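Local coordinates for SspB protein (Streptomyces clavuligerus, PDB 6JUF) that forms part of the phosphorothioation-sensing SspABCD-SspE defence against phages, in which it probably acts as a metal-dependent DNase, at the interface of chains A and B. Residues are numbered along the deposited sequence; one frame, centred on the assembly and turned at random. Chains: chain A/B, SspB protein.

Contact 1: the interface of chains A and B. Residues chain A 23, 25-26, 198; chain B 105-106.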
ATOM      1  N   ARG A  23      -8.830  -4.013   0.565  1.00  8.04           N
ATOM      2  CA  ARG A  23      -7.472  -4.409   0.939  1.00  8.15           C
ATOM      3  C   ARG A  23      -6.760  -4.950  -0.269  1.00  7.83           C
ATOM      4  O   ARG A  23      -7.398  -5.673  -1.042  1.00  9.63           O
ATOM      5  CB  ARG A  23      -7.530  -5.514   2.013  1.00  8.13           C
ATOM      6  CG  ARG A  23      -8.380  -5.104   3.191  1.00  7.63           C
ATOM      7  CD  ARG A  23      -8.166  -6.028   4.384  1.00  9.02           C
ATOM      8  NE  ARG A  23      -9.258  -5.865   5.369  1.00  9.02           N
ATOM      9  CZ  ARG A  23      -9.393  -6.614   6.457  1.00 11.35           C
ATOM     10  NH1 ARG A  23      -8.520  -7.572   6.768  1.00 14.78           N
ATOM     11  NH2 ARG A  23     -10.456  -6.386   7.235  1.00 10.68           N
ATOM     12  N   GLY A  25      -4.598  -7.442  -0.305  1.00 10.97           N
ATOM     13  CA  GLY A  25      -4.538  -8.943  -0.263  1.00  9.82           C
ATOM     14  C   GLY A  25      -5.858  -9.566  -0.730  1.00 10.87           C
ATOM     15  O   GLY A  25      -5.907 -10.606  -1.374  1.00 11.77           O
ATOM     16  N   TRP A  26      -6.952  -8.865  -0.472  1.00 10.75           N
ATOM     17  CA  TRP A  26      -8.259  -9.311  -0.972  1.00 10.08           C
ATOM     18  C   TRP A  26      -8.363  -9.284  -2.451  1.00 11.48           C
ATOM     19  O   TRP A  26      -8.955 -10.214  -3.039  1.00 13.14           O
ATOM     20  CB  TRP A  26      -9.332  -8.418  -0.391  1.00 12.09           C
ATOM     21  CG  TRP A  26      -9.567  -8.691   1.060  1.00  9.71           C
ATOM     22  CD1 TRP A  26      -8.878  -9.568   1.896  1.00 11.19           C
ATOM     23  CD2 TRP A  26     -10.577  -8.074   1.876  1.00  9.83           C
ATOM     24  NE1 TRP A  26      -9.390  -9.528   3.178  1.00 11.72           N
ATOM     25  CE2 TRP A  26     -10.440  -8.645   3.211  1.00  8.62           C
ATOM     26  CE3 TRP A  26     -11.614  -7.132   1.609  1.00  9.85           C
ATOM     27  CZ2 TRP A  26     -11.293  -8.297   4.252  1.00 10.38           C
ATOM     28  CZ3 TRP A  26     -12.470  -6.764   2.685  1.00  9.12           C
ATOM     29  CH2 TRP A  26     -12.299  -7.343   3.991  1.00 10.31           C
ATOM     30  N   LEU A 198      -6.378  -0.876   9.764  1.00 12.72           N
ATOM     31  CA  LEU A 198      -5.946  -1.535   8.535  1.00 10.73           C
ATOM     32  C   LEU A 198      -5.398  -0.558   7.544  1.00 10.63           C
ATOM     33  O   LEU A 198      -5.855   0.592   7.542  1.00 11.03           O
ATOM     34  CB  LEU A 198      -7.170  -2.195   7.911  1.00 13.44           C
ATOM     35  CG  LEU A 198      -7.789  -3.294   8.765  1.00 15.93           C
ATOM     36  CD1 LEU A 198      -9.267  -3.427   8.404  1.00 15.14           C
ATOM     37  CD2 LEU A 198      -7.033  -4.625   8.680  1.00 16.35           C
TER
ATOM     38  N   GLU B 105      -1.719  -6.012   5.613  1.00  9.31           N
ATOM     39  CA  GLU B 105      -3.059  -5.462   5.728  1.00  9.01           C
ATOM     40  C   GLU B 105      -3.208  -4.607   6.995  1.00 10.53           C
ATOM     41  O   GLU B 105      -4.170  -3.787   7.054  1.00  8.95           O
ATOM     42  CB  GLU B 105      -4.157  -6.581   5.802  1.00 10.56           C
ATOM     43  CG  GLU B 105      -4.161  -7.409   4.558  1.00 15.38           C
ATOM     44  CD  GLU B 105      -5.036  -8.645   4.702  1.00 19.07           C
ATOM     45  OE1 GLU B 105      -6.090  -8.561   5.406  1.00 14.59           O
ATOM     46  OE2 GLU B 105      -4.666  -9.700   4.101  1.00 22.29           O
ATOM     47  N   GLU B 106      -2.355  -4.817   7.993  1.00  8.19           N
ATOM     48  CA  GLU B 106      -2.449  -4.081   9.256  1.00  9.64           C
ATOM     49  C   GLU B 106      -1.345  -3.037   9.338  1.00  8.09           C
ATOM     50  O   GLU B 106      -0.178  -3.317   9.099  1.00  9.95           O
ATOM     51  CB  GLU B 106      -2.342  -5.054  10.444  1.00 12.69           C
ATOM     52  CG  GLU B 106      -3.618  -5.848  10.619  1.00 19.16           C
ATOM     53  CD  GLU B 106      -3.633  -6.647  11.901  1.00 26.92           C
ATOM     54  OE1 GLU B 106      -3.053  -6.215  12.927  1.00 24.98           O
ATOM     55  OE2 GLU B 106      -4.240  -7.743  11.862  1.00 37.17           O
TER
HETATM   56  O   HOH W   1      -7.840 -10.610   5.368  1.00 16.28           O
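A:Leu198 and B:Glu106 form an antiparallel beta bridge between two loop segments, which brings the backbone carbonyl of B:Glu105 under the side chain of A:Leu198, with its O 3.4 Å from CD2. The bridge places B:Glu105 beside chain A, where it buries more surface than any other residue of the patch. Its CG lies opposite the carbonyl carbon (chi1 -62°), and the long chain runs on extended, spanning the gap to cross that of A:Arg23 at about a right angle. The two charged ends join in a salt bridge that is also a hydrogen bond, with guanidinium NH1 3.0 Å from carboxylate OE1. It is nearly straight, 162° at the hydrogen. OE1 lies at the edge of the guanidinium, in its plane, and is approached nearly along its own C-O axis, although the two flat groups are twisted 59° apart.

Arginine suits this place because its flat cation can be sandwiched while its N-H groups still point outward. On one face CZ2 of A:Trp26 sits 3.3 Å above the guanidinium plane, and on the other CD2 of A:Leu198 lies 3.7 Å from it, so neighbours in its own chain hold the group between them and limit its rotation. A:Trp26, in the first turn of helix 24-34, adds a polar link through its indole N-H. A:Gly25, with no side chain, leaves room for the carboxylate near the start of this helix, whose positive end may favour the negative charge. OE1 also takes part in a water bridge: water 1 lies 2.7 Å from OE1 of B:Glu105 and 2.9 Å from NE1 of A:Trp26.

Contact 2: the interface of chains A and B. Residues chain A 106, 230, 317; chain B 195-196.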
ATOM      1  N   GLU A 106       2.403   0.988  -8.646  1.00  8.76           N
ATOM      2  CA  GLU A 106       2.286   2.350  -9.232  1.00 10.01           C
ATOM      3  C   GLU A 106       1.046   3.005  -8.771  1.00  8.86           C
ATOM      4  O   GLU A 106      -0.048   2.381  -8.811  1.00  8.39           O
ATOM      5  CB  GLU A 106       2.311   2.272 -10.749  1.00 12.18           C
ATOM      6  CG  GLU A 106       3.513   1.536 -11.286  1.00 20.04           C
ATOM      7  CD  GLU A 106       3.848   1.912 -12.723  1.00 29.17           C
ATOM      8  OE1 GLU A 106       3.202   2.839 -13.347  1.00 28.76           O
ATOM      9  OE2 GLU A 106       4.784   1.252 -13.229  1.00 38.39           O
ATOM     10  N   PRO A 230      -0.953   9.702 -13.392  1.00  8.30           N
ATOM     11  CA  PRO A 230      -0.181   9.752 -14.657  1.00 10.04           C
ATOM     12  C   PRO A 230      -1.041  10.306 -15.785  1.00  8.36           C
ATOM     13  O   PRO A 230      -2.270  10.010 -15.875  1.00  9.14           O
ATOM     14  CB  PRO A 230       0.149   8.288 -14.972  1.00  9.50           C
ATOM     15  CG  PRO A 230       0.109   7.606 -13.622  1.00  9.91           C
ATOM     16  CD  PRO A 230      -1.007   8.330 -12.862  1.00  8.68           C
ATOM     17  N   GLN A 317       1.247   2.681 -20.977  1.00 12.37           N
ATOM     18  CA  GLN A 317       1.645   3.081 -19.623  1.00 12.16           C
ATOM     19  C   GLN A 317       2.334   1.956 -18.844  1.00 11.98           C
ATOM     20  O   GLN A 317       3.183   2.177 -17.985  1.00 13.88           O
ATOM     21  CB  GLN A 317       0.369   3.510 -18.868  1.00 11.73           C
ATOM     22  CG  GLN A 317       0.569   3.895 -17.394  1.00  9.56           C
ATOM     23  CD  GLN A 317       1.504   5.122 -17.220  1.00 10.83           C
ATOM     24  OE1 GLN A 317       1.851   5.861 -18.141  1.00 12.87           O
ATOM     25  NE2 GLN A 317       1.804   5.402 -15.966  1.00 16.58           N
TER
ATOM     26  N   GLU B 195       3.829   7.985 -16.372  1.00 41.53           N
ATOM     27  CA  GLU B 195       3.692   7.244 -15.170  1.00 19.91           C
ATOM     28  C   GLU B 195       3.898   8.184 -14.038  1.00 25.62           C
ATOM     29  O   GLU B 195       3.438   9.344 -14.070  1.00 24.99           O
ATOM     30  CB  GLU B 195       4.729   6.094 -15.119  1.00 29.91           C
ATOM     31  N   ASP B 196       4.537   7.640 -12.999  1.00 29.98           N
ATOM     32  CA  ASP B 196       5.679   8.285 -12.356  1.00 26.35           C
ATOM     33  C   ASP B 196       5.747   7.885 -10.880  1.00 17.92           C
ATOM     34  O   ASP B 196       6.645   7.135 -10.522  1.00 21.92           O
ATOM     35  CB  ASP B 196       5.838   9.791 -12.573  1.00 41.42           C
ATOM     36  CG  ASP B 196       7.035  10.143 -13.455  1.00 43.66           C
ATOM     37  OD1 ASP B 196       7.936   9.298 -13.706  1.00 48.22           O
ATOM     38  OD2 ASP B 196       7.078  11.298 -13.917  1.00 57.32           O
TER
HETATM   39  O   HOH W   2       1.575   8.756 -18.168  1.00 11.63           O
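The side-chain amide of A:Gln317 points its outer end at the backbone of B:Glu195, coming in between the pyrrolidine ring of A:Pro230 and the carboxylate of A:Glu106. Seen from CA of B:Glu195, the ring lies on the side of the backbone N and carbonyl, and the carboxylate, about a right angle away, lies towards CB. A:Gln317 is the last residue of helix 306-317. Its CG lies opposite the main-chain nitrogen across the CA-CB bond (chi1 177°), and a bend at the next bond (chi2 62°) turns the amide towards chain B. Carbonyl OE1 faces the backbone N of B:Glu195, whereas NE2 is turned towards CA and CB, but both of its approaches are too close to be trusted. Glutamine suits the position because its flexible chain can carry a polar group from the last helix residue across to a partner's backbone. That backbone N belongs to the first ordered residue after an unmodelled stretch, and its direct hydrogen bond to OE1, at 3.4 Å, is weak and doubtful, as is the exact placing of the amide.

A:Pro230, just ahead of helix 231-242, contributes a compact apolar surface. Its CB lies 3.7 Å from CA of B:Glu195, and its CG is 3.8 Å from the carbonyl O of that residue. The rigid ring thus packs against the main chain without needing a particular side chain opposite it.

A:Glu106 extends beyond CG to bring OE1 4.0 Å from CB of B:Glu195, a loose contact. The side chain of B:Glu195 is incomplete past CB, so the structure does not show where its own carboxylate lies, and B:Asp196 is poorly ordered, so the segment is probably mobile. A water bridge supplements the weak direct bond: water 2 lies 2.9 Å from OE1 of A:Gln317 and 3.0 Å from the backbone N of B:Glu195.

The C-alpha centres of contact 1 and contact 2 lie about 23 Å apart on one two-fold symmetric interface. Both draw on the same loops with the chains exchanged: residues 105 and 106 of chain B serve contact 1 and residue 106 of chain A contact 2, while residue 198 comes from chain A in contact 1 and residues 195-196 from chain B in contact 2. Contact 1 adds the start of helix 24-34, contact 2 the end of helix 306-317. Of the two, contact 1 holds a salt bridge, whereas contact 2 is looser and partly poorly ordered. The structure alone does not show whether this dimer forms in the cell.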